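Ribonucleoside-diphosphate reductase (Pseudomonas aeruginosa, PDB 5IM3) probably catalyses the thioredoxin-dependent reduction of ribonucleoside diphosphates to deoxyribonucleotides for DNA synthesis, and binds dATP as an allosteric ligand. Local coordinates at residues 234-238 with 239-243; 612-616 with 617-621; 716-720 with 721-725; 817-821 with 822-826. All coordinates share one frame; numbering follows the deposited sequence.

Contact 1 (234-238 with 239-243)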
# COMPACT_ATOMS: atom_id res chain seq x y z
N GLU A 234 -7.35 39.17 47.96
CA GLU A 234 -6.57 39.89 46.96
C GLU A 234 -7.26 41.18 46.56
O GLU A 234 -6.68 42.27 46.65
CB GLU A 234 -6.35 38.98 45.75
CG GLU A 234 -5.55 39.58 44.62
CD GLU A 234 -5.30 38.59 43.49
OE1 GLU A 234 -5.43 37.37 43.73
OE2 GLU A 234 -4.99 39.02 42.36
N ALA A 235 -8.52 41.09 46.12
CA ALA A 235 -9.23 42.26 45.62
C ALA A 235 -9.52 43.25 46.74
O ALA A 235 -9.21 44.45 46.62
CB ALA A 235 -10.52 41.83 44.93
N LEU A 236 -10.12 42.79 47.83
CA LEU A 236 -10.52 43.70 48.90
C LEU A 236 -9.30 44.35 49.54
O LEU A 236 -9.32 45.55 49.84
CB LEU A 236 -11.35 42.97 49.94
CG LEU A 236 -12.66 42.37 49.45
CD1 LEU A 236 -13.26 41.53 50.54
CD2 LEU A 236 -13.64 43.44 49.00
N GLY A 237 -8.24 43.58 49.77
CA GLY A 237 -7.02 44.17 50.30
C GLY A 237 -6.45 45.25 49.41
O GLY A 237 -5.97 46.28 49.89
N PHE A 238 -6.51 45.04 48.09
CA PHE A 238 -6.06 46.07 47.15
C PHE A 238 -6.92 47.32 47.26
O PHE A 238 -6.40 48.44 47.29
CB PHE A 238 -6.09 45.51 45.73
CG PHE A 238 -5.58 46.47 44.68
CD1 PHE A 238 -4.23 46.54 44.38
CD2 PHE A 238 -6.46 47.29 43.98
CE1 PHE A 238 -3.76 47.41 43.41
CE2 PHE A 238 -5.99 48.16 43.01
CZ PHE A 238 -4.64 48.22 42.73
N LEU A 239 -8.24 47.15 47.34
CA LEU A 239 -9.16 48.27 47.43
C LEU A 239 -9.19 48.91 48.81
O LEU A 239 -9.90 49.91 48.99
CB LEU A 239 -10.57 47.81 47.05
CG LEU A 239 -10.77 47.40 45.59
CD1 LEU A 239 -12.15 46.80 45.39
CD2 LEU A 239 -10.56 48.60 44.67
N GLY A 240 -8.46 48.37 49.77
CA GLY A 240 -8.48 48.92 51.11
C GLY A 240 -9.79 48.74 51.85
O GLY A 240 -10.02 49.41 52.85
N VAL A 241 -10.66 47.85 51.37
CA VAL A 241 -11.92 47.59 52.06
C VAL A 241 -11.69 46.68 53.25
O VAL A 241 -12.08 47.00 54.38
CB VAL A 241 -12.95 46.99 51.08
CG1 VAL A 241 -14.25 46.67 51.79
CG2 VAL A 241 -13.19 47.94 49.92
N ALA A 242 -11.07 45.52 53.02
CA ALA A 242 -10.79 44.58 54.09
C ALA A 242 -9.58 43.75 53.71
O ALA A 242 -9.33 43.49 52.52
CB ALA A 242 -11.99 43.66 54.37
N GLU A 243 -8.81 43.34 54.72
CA GLU A 243 -7.65 42.49 54.49
C GLU A 243 -8.02 41.03 54.33
O GLU A 243 -7.15 40.22 53.98
CB GLU A 243 -6.65 42.66 55.64
CG GLU A 243 -5.18 42.63 55.21
CD GLU A 243 -4.82 43.79 54.30
OE1 GLU A 243 -3.87 43.63 53.49
OE2 GLU A 243 -5.48 44.85 54.37
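L236 swings CG back beside its own backbone N (chi1 -61°), while V241 sets CG1 anti to N (chi1 178°), and the two side chains meet aslant where L236 CD2 lies 4.2 Å from V241 CB. Their backbones are joined as well: V241 N donates to L236 O at 3.1 Å, with the donor tilted 26° out of the carbonyl plane. L239 N makes a helical bond to A235 O at 3.0 Å, and L239 CG folds over the same oxygen. A weak bond from G240 N to G237 O adds to the closure. G240 has positive phi, which turns the chain out of helix 219-239 in a Schellman motif. The chain then doubles back, bringing A242 O to 3.3 Å from L236 CB. The apolar side is continued by helix 250-267, where L236 meets M250 and A257, V241 meets L253 and L239 meets A260; F238 stacks on F316. The motif thus gives backbone N-H partners to the carbonyls of A235, L236 and, weakly, G237, and the L236–V241 contact places hydrocarbon beside the helix end, facing helix 250-267.

Contact 2 (612-616 with 617-621)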
# COMPACT_ATOMS: atom_id res chain seq x y z
N HIS A 612 -33.08 27.38 31.40
CA HIS A 612 -34.49 27.46 31.03
C HIS A 612 -35.14 26.09 30.94
O HIS A 612 -36.18 25.93 30.29
CB HIS A 612 -34.64 28.23 29.71
CG HIS A 612 -34.08 29.61 29.77
ND1 HIS A 612 -32.73 29.88 29.66
CD2 HIS A 612 -34.69 30.81 29.97
CE1 HIS A 612 -32.54 31.18 29.77
NE2 HIS A 612 -33.70 31.77 29.96
N ILE A 613 -34.54 25.09 31.58
CA ILE A 613 -35.12 23.76 31.71
C ILE A 613 -35.48 23.57 33.18
O ILE A 613 -34.60 23.56 34.05
CB ILE A 613 -34.16 22.66 31.23
CG1 ILE A 613 -33.79 22.86 29.75
CG2 ILE A 613 -34.78 21.28 31.44
CD1 ILE A 613 -34.96 22.72 28.79
N VAL A 614 -36.77 23.40 33.45
CA VAL A 614 -37.24 23.20 34.81
C VAL A 614 -37.40 21.70 35.05
O VAL A 614 -36.49 20.92 34.74
CB VAL A 614 -38.56 23.97 35.06
CG1 VAL A 614 -38.27 25.46 35.12
CG2 VAL A 614 -39.59 23.65 33.98
N ASP A 615 -38.54 21.28 35.61
CA ASP A 615 -38.77 19.87 35.86
C ASP A 615 -38.94 19.13 34.54
O ASP A 615 -40.03 18.63 34.23
CB ASP A 615 -40.00 19.70 36.75
CG ASP A 615 -39.92 20.52 38.02
OD1 ASP A 615 -40.53 21.60 38.07
OD2 ASP A 615 -39.24 20.07 38.97
N GLY A 616 -37.86 19.05 33.76
CA GLY A 616 -37.85 18.32 32.52
C GLY A 616 -38.43 19.05 31.32
O GLY A 616 -38.45 18.48 30.23
N LYS A 617 -38.88 20.29 31.49
CA LYS A 617 -39.56 21.01 30.42
C LYS A 617 -38.88 22.35 30.17
O LYS A 617 -38.20 22.91 31.04
CB LYS A 617 -41.03 21.24 30.76
CG LYS A 617 -41.97 20.20 30.16
CD LYS A 617 -43.40 20.39 30.64
CE LYS A 617 -44.33 19.36 30.02
NZ LYS A 617 -45.64 19.29 30.74
N LEU A 618 -39.08 22.86 28.96
CA LEU A 618 -38.60 24.19 28.61
C LEU A 618 -39.50 25.23 29.27
O LEU A 618 -40.72 25.23 29.08
CB LEU A 618 -38.59 24.37 27.09
CG LEU A 618 -38.10 25.72 26.56
CD1 LEU A 618 -36.60 25.88 26.79
CD2 LEU A 618 -38.43 25.85 25.08
N ASP A 619 -38.89 26.12 30.06
CA ASP A 619 -39.63 27.19 30.73
C ASP A 619 -39.91 28.28 29.70
O ASP A 619 -39.17 29.26 29.58
CB ASP A 619 -38.86 27.73 31.92
CG ASP A 619 -39.72 28.58 32.83
OD1 ASP A 619 -40.72 29.16 32.35
OD2 ASP A 619 -39.39 28.68 34.03
N THR A 620 -41.00 28.10 28.95
CA THR A 620 -41.40 29.05 27.92
C THR A 620 -41.48 30.48 28.47
O THR A 620 -41.04 31.43 27.81
CB THR A 620 -42.75 28.61 27.35
OG1 THR A 620 -42.60 27.32 26.73
CG2 THR A 620 -43.26 29.57 26.33
N ALA A 621 -42.02 30.64 29.68
CA ALA A 621 -42.23 31.98 30.23
C ALA A 621 -40.91 32.66 30.55
O ALA A 621 -40.69 33.82 30.16
CB ALA A 621 -43.11 31.89 31.48
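V614 and D619 cross at about a right angle, V614 CG1 resting against the carboxylate so that it lies 3.6 Å from D619 OD2 and 4.0 Å from D619 CB. D619 points its first side-chain bond toward the facing segment, and with CG anti to the backbone N (chi1 -166°) its carboxylate lies across V614 CG1 while OD1 accepts from K622 N, the N-cap bond of helix 620-640. I613 and L618 meet through their ends: both leave the backbone away from the opposing segment, yet I613 CD1 returns to 4.1 Å from L618 CD1. L618 CD1 also sits 3.5 Å from H612 O. The backbone beneath forms a tight antiparallel hairpin with a single bridge, I613 and L618 being a non-hydrogen-bonded pair. Two bonds flank that pair. D619 N reaches H612 O at 2.7 Å in an almost straight bond (175°), the donor tilted from the carbonyl plane, and V614 N reaches K617 O at 2.8 Å. CA-H...O contacts from L618 CA to H612 O and from I613 CA to K617 O run beside them. G616, with positive phi, helps reverse the chain, and the K617 chain extends away from the turn. H612 is held by its ring nitrogens, ND1 on N608 O and NE2 on T626 OG1, while I613 packs on A668 and L671 of helix 665-672. D619 therefore works with both backbone and side chain: its N-H closes the hairpin and its carboxylate caps the next helix, whose start would probably favour the charged form.

Contact 3 (716-720 with 721-725)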
# COMPACT_ATOMS: atom_id res chain seq x y z
N SER A 716 -37.30 45.71 3.58
CA SER A 716 -36.79 44.43 4.07
C SER A 716 -37.88 43.37 4.02
O SER A 716 -39.07 43.66 3.89
CB SER A 716 -36.28 44.58 5.50
OG SER A 716 -37.32 45.03 6.36
N LEU A 717 -37.46 42.11 4.14
CA LEU A 717 -38.43 41.02 4.26
C LEU A 717 -39.38 41.27 5.42
O LEU A 717 -40.57 40.95 5.34
CB LEU A 717 -37.72 39.68 4.42
CG LEU A 717 -36.93 39.14 3.22
CD1 LEU A 717 -36.35 37.78 3.56
CD2 LEU A 717 -37.80 39.05 1.98
N TRP A 718 -38.87 41.84 6.51
CA TRP A 718 -39.73 42.16 7.65
C TRP A 718 -40.86 43.09 7.23
O TRP A 718 -42.00 42.94 7.69
CB TRP A 718 -38.91 42.78 8.77
CG TRP A 718 -37.66 42.04 9.14
CD1 TRP A 718 -36.38 42.43 8.89
CD2 TRP A 718 -37.57 40.79 9.83
NE1 TRP A 718 -35.50 41.51 9.40
CE2 TRP A 718 -36.20 40.48 9.97
CE3 TRP A 718 -38.52 39.89 10.35
CZ2 TRP A 718 -35.76 39.32 10.60
CZ3 TRP A 718 -38.07 38.74 10.98
CH2 TRP A 718 -36.70 38.47 11.10
N SER A 719 -40.56 44.07 6.37
CA SER A 719 -41.60 44.97 5.87
C SER A 719 -42.64 44.22 5.06
O SER A 719 -43.81 44.60 5.05
CB SER A 719 -40.98 46.07 5.01
OG SER A 719 -40.01 46.82 5.72
N GLN A 720 -42.23 43.15 4.38
CA GLN A 720 -43.13 42.38 3.53
C GLN A 720 -43.84 41.27 4.29
O GLN A 720 -44.57 40.49 3.67
CB GLN A 720 -42.34 41.77 2.37
CG GLN A 720 -41.51 42.76 1.59
CD GLN A 720 -40.61 42.08 0.58
OE1 GLN A 720 -41.01 41.09 -0.05
NE2 GLN A 720 -39.40 42.58 0.42
N GLY A 721 -43.65 41.18 5.60
CA GLY A 721 -44.26 40.11 6.36
C GLY A 721 -43.71 38.74 6.03
O GLY A 721 -44.42 37.74 6.20
N ILE A 722 -42.46 38.67 5.57
CA ILE A 722 -41.82 37.40 5.24
C ILE A 722 -40.84 37.10 6.36
O ILE A 722 -39.73 37.65 6.40
CB ILE A 722 -41.12 37.46 3.87
CG1 ILE A 722 -42.14 37.81 2.78
CG2 ILE A 722 -40.45 36.12 3.57
CD1 ILE A 722 -41.53 38.02 1.41
N LEU A 723 -41.25 36.24 7.29
CA LEU A 723 -40.44 35.83 8.42
C LEU A 723 -39.54 34.68 8.00
O LEU A 723 -39.65 34.20 6.86
CB LEU A 723 -41.33 35.43 9.60
CG LEU A 723 -42.45 36.41 9.93
CD1 LEU A 723 -43.24 35.94 11.13
CD2 LEU A 723 -41.88 37.80 10.18
N PRO A 724 -38.63 34.21 8.86
CA PRO A 724 -37.78 33.07 8.46
C PRO A 724 -38.57 31.85 8.03
O PRO A 724 -38.19 31.20 7.05
CB PRO A 724 -36.96 32.81 9.73
CG PRO A 724 -36.84 34.14 10.37
CD PRO A 724 -38.15 34.83 10.11
N ILE A 725 -39.66 31.53 8.72
CA ILE A 725 -40.46 30.37 8.32
C ILE A 725 -40.99 30.54 6.91
O ILE A 725 -41.11 29.56 6.16
CB ILE A 725 -41.60 30.13 9.33
CG1 ILE A 725 -42.33 28.81 9.03
CG2 ILE A 725 -42.58 31.30 9.33
CD1 ILE A 725 -41.46 27.58 9.19
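L717 O accepts two backbone donors: I722 N across the contact at 3.0 Å, nearly straight at the hydrogen (167°), and more weakly Q720 N. The I722 donor stands above the carbonyl plane. Beside it, G721 N reaches W718 O at 3.2 Å and closes a type I turn from W718 to G721, where G721 takes positive phi. Past the turn, I722 slants across L717: its CG1 lies beside its own backbone N (chi1 -58°), and its CD1 touches L717 CD2 at 3.9 Å and Q720 OE1 at 3.4 Å. The same amide sends NE2 to G715 O. W718 takes its neighbours at two places on the six-membered ring. L723 CD2 comes to the edge, 4.0 Å from W718 CE3, and P724 CD lies obliquely against W718 CZ3, also at 4.0 Å. The indole NE1 is fixed by S764 O, with I697 and V757 packed around the ring. L723 is the N-cap of helix 724-735, its N-H taken up by D726 OD2. Here L717 O and W718 O accept backbone donors, and the buried tryptophan, hydrogen-bonded through its one polar side-chain atom, offers hydrocarbon to the helix start.

Contact 4 (817-821 with 822-826)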
# COMPACT_ATOMS: atom_id res chain seq x y z
N GLY A 817 -27.88 3.26 40.48
CA GLY A 817 -26.98 2.57 41.38
C GLY A 817 -25.73 2.04 40.72
O GLY A 817 -25.12 1.10 41.23
N LEU A 818 -25.32 2.64 39.59
CA LEU A 818 -24.20 2.16 38.80
C LEU A 818 -22.98 3.08 38.89
O LEU A 818 -22.11 3.04 38.01
CB LEU A 818 -24.61 2.00 37.33
CG LEU A 818 -25.69 0.96 37.01
CD1 LEU A 818 -26.14 1.10 35.56
CD2 LEU A 818 -25.20 -0.45 37.29
N TRP A 819 -22.90 3.92 39.92
CA TRP A 819 -21.76 4.80 40.12
C TRP A 819 -20.90 4.23 41.25
O TRP A 819 -21.28 4.30 42.43
CB TRP A 819 -22.22 6.22 40.44
CG TRP A 819 -21.08 7.21 40.54
CD1 TRP A 819 -20.71 7.92 41.64
CD2 TRP A 819 -20.17 7.58 39.50
NE1 TRP A 819 -19.63 8.72 41.35
CE2 TRP A 819 -19.27 8.53 40.04
CE3 TRP A 819 -20.02 7.21 38.15
CZ2 TRP A 819 -18.25 9.10 39.29
CZ3 TRP A 819 -19.00 7.79 37.41
CH2 TRP A 819 -18.13 8.72 37.99
N ASP A 820 -19.76 3.66 40.89
CA ASP A 820 -18.88 3.00 41.84
C ASP A 820 -17.47 2.98 41.25
O ASP A 820 -17.28 3.35 40.09
CB ASP A 820 -19.37 1.58 42.16
CG ASP A 820 -19.85 0.83 40.94
OD1 ASP A 820 -19.15 0.87 39.90
OD2 ASP A 820 -20.92 0.20 41.01
N PRO A 821 -16.47 2.58 42.04
CA PRO A 821 -15.09 2.59 41.52
C PRO A 821 -14.89 1.82 40.23
O PRO A 821 -14.15 2.31 39.36
CB PRO A 821 -14.30 1.98 42.68
CG PRO A 821 -15.05 2.39 43.89
CD PRO A 821 -16.50 2.37 43.50
N VAL A 822 -15.50 0.65 40.06
CA VAL A 822 -15.27 -0.12 38.84
C VAL A 822 -15.81 0.63 37.63
O VAL A 822 -15.19 0.63 36.56
CB VAL A 822 -15.88 -1.53 38.95
CG1 VAL A 822 -15.23 -2.31 40.10
CG2 VAL A 822 -17.38 -1.47 39.13
N MET A 823 -16.96 1.29 37.78
CA MET A 823 -17.50 2.09 36.68
C MET A 823 -16.53 3.20 36.29
O MET A 823 -16.33 3.48 35.11
CB MET A 823 -18.85 2.68 37.08
CG MET A 823 -19.48 3.59 36.02
SD MET A 823 -19.81 2.75 34.46
CE MET A 823 -21.03 1.53 34.96
N VAL A 824 -15.91 3.85 37.29
CA VAL A 824 -14.93 4.89 37.00
C VAL A 824 -13.74 4.31 36.24
O VAL A 824 -13.24 4.90 35.29
CB VAL A 824 -14.48 5.58 38.30
CG1 VAL A 824 -13.33 6.54 38.05
CG2 VAL A 824 -15.66 6.30 38.94
N ASN A 825 -13.26 3.13 36.67
CA ASN A 825 -12.13 2.50 36.00
C ASN A 825 -12.48 2.08 34.58
O ASN A 825 -11.60 2.06 33.71
CB ASN A 825 -11.65 1.30 36.81
CG ASN A 825 -10.39 0.68 36.24
OD1 ASN A 825 -9.29 1.19 36.44
ND2 ASN A 825 -10.55 -0.44 35.54
N ASP A 826 -13.75 1.75 34.33
CA ASP A 826 -14.16 1.39 32.98
C ASP A 826 -14.24 2.62 32.08
O ASP A 826 -13.87 2.56 30.91
CB ASP A 826 -15.50 0.65 33.00
CG ASP A 826 -15.37 -0.80 33.43
OD1 ASP A 826 -14.26 -1.36 33.31
OD2 ASP A 826 -16.38 -1.38 33.88
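V824 presses one methyl over a face of the W819 indole: CG2 is 3.6 Å from W819 CH2 and 4.0 Å from the centroid of the six-membered ring, 25° off its normal, a CH-pi contact offset toward the rim. M823 adds to this apolar centre. Its chain, bent at chi2 and chi3, wraps round L818 O, with CG 3.3 Å and CE 3.6 Å from that oxygen, while CG also touches W819 obliquely. Helix 807-815 packs against W819 and M823, and W819 NE1 bonds to R215 O. Farther out, the N-cap residue D820 turns CG between its backbone N and carbonyl carbon (chi1 42°), which puts OD1 3.1 Å from M823 N in a capping bond. V822 CG2 is tight against D820 OD1, at 3.0 Å. D820 O takes V824 N at 3.2 Å, the next bond of the new helix. On the outer side, P821 and N825 pack on L58, and V822 on T54, of the second subunit, within its first ATP cone. On D820, OD1 thus accepts from M823 N at the helix start and OD2 joins a salt bridge with R839; both would probably stabilise its negative charge.

The four contacts follow one another along the chain, neither nested nor crossed, each closing a turn at a helix end. Contact 1 ends helix 219-239 and leads toward helix 250-267. The other three belong to the barrel domain, and each begins a helix: contact 2 takes the chain from strand 600-608 into helix 620-640, contact 3 joins helix 679-707 to 724-735, and contact 4 joins 807-815 to 821-829. None touches another. Contacts 2 and 3 come nearest, about 16 Å between closest atoms, whereas contacts 3 and 4 lie on opposite sides of the chain's centre, their centres 54 Å apart. Contact 4 alone meets a second subunit.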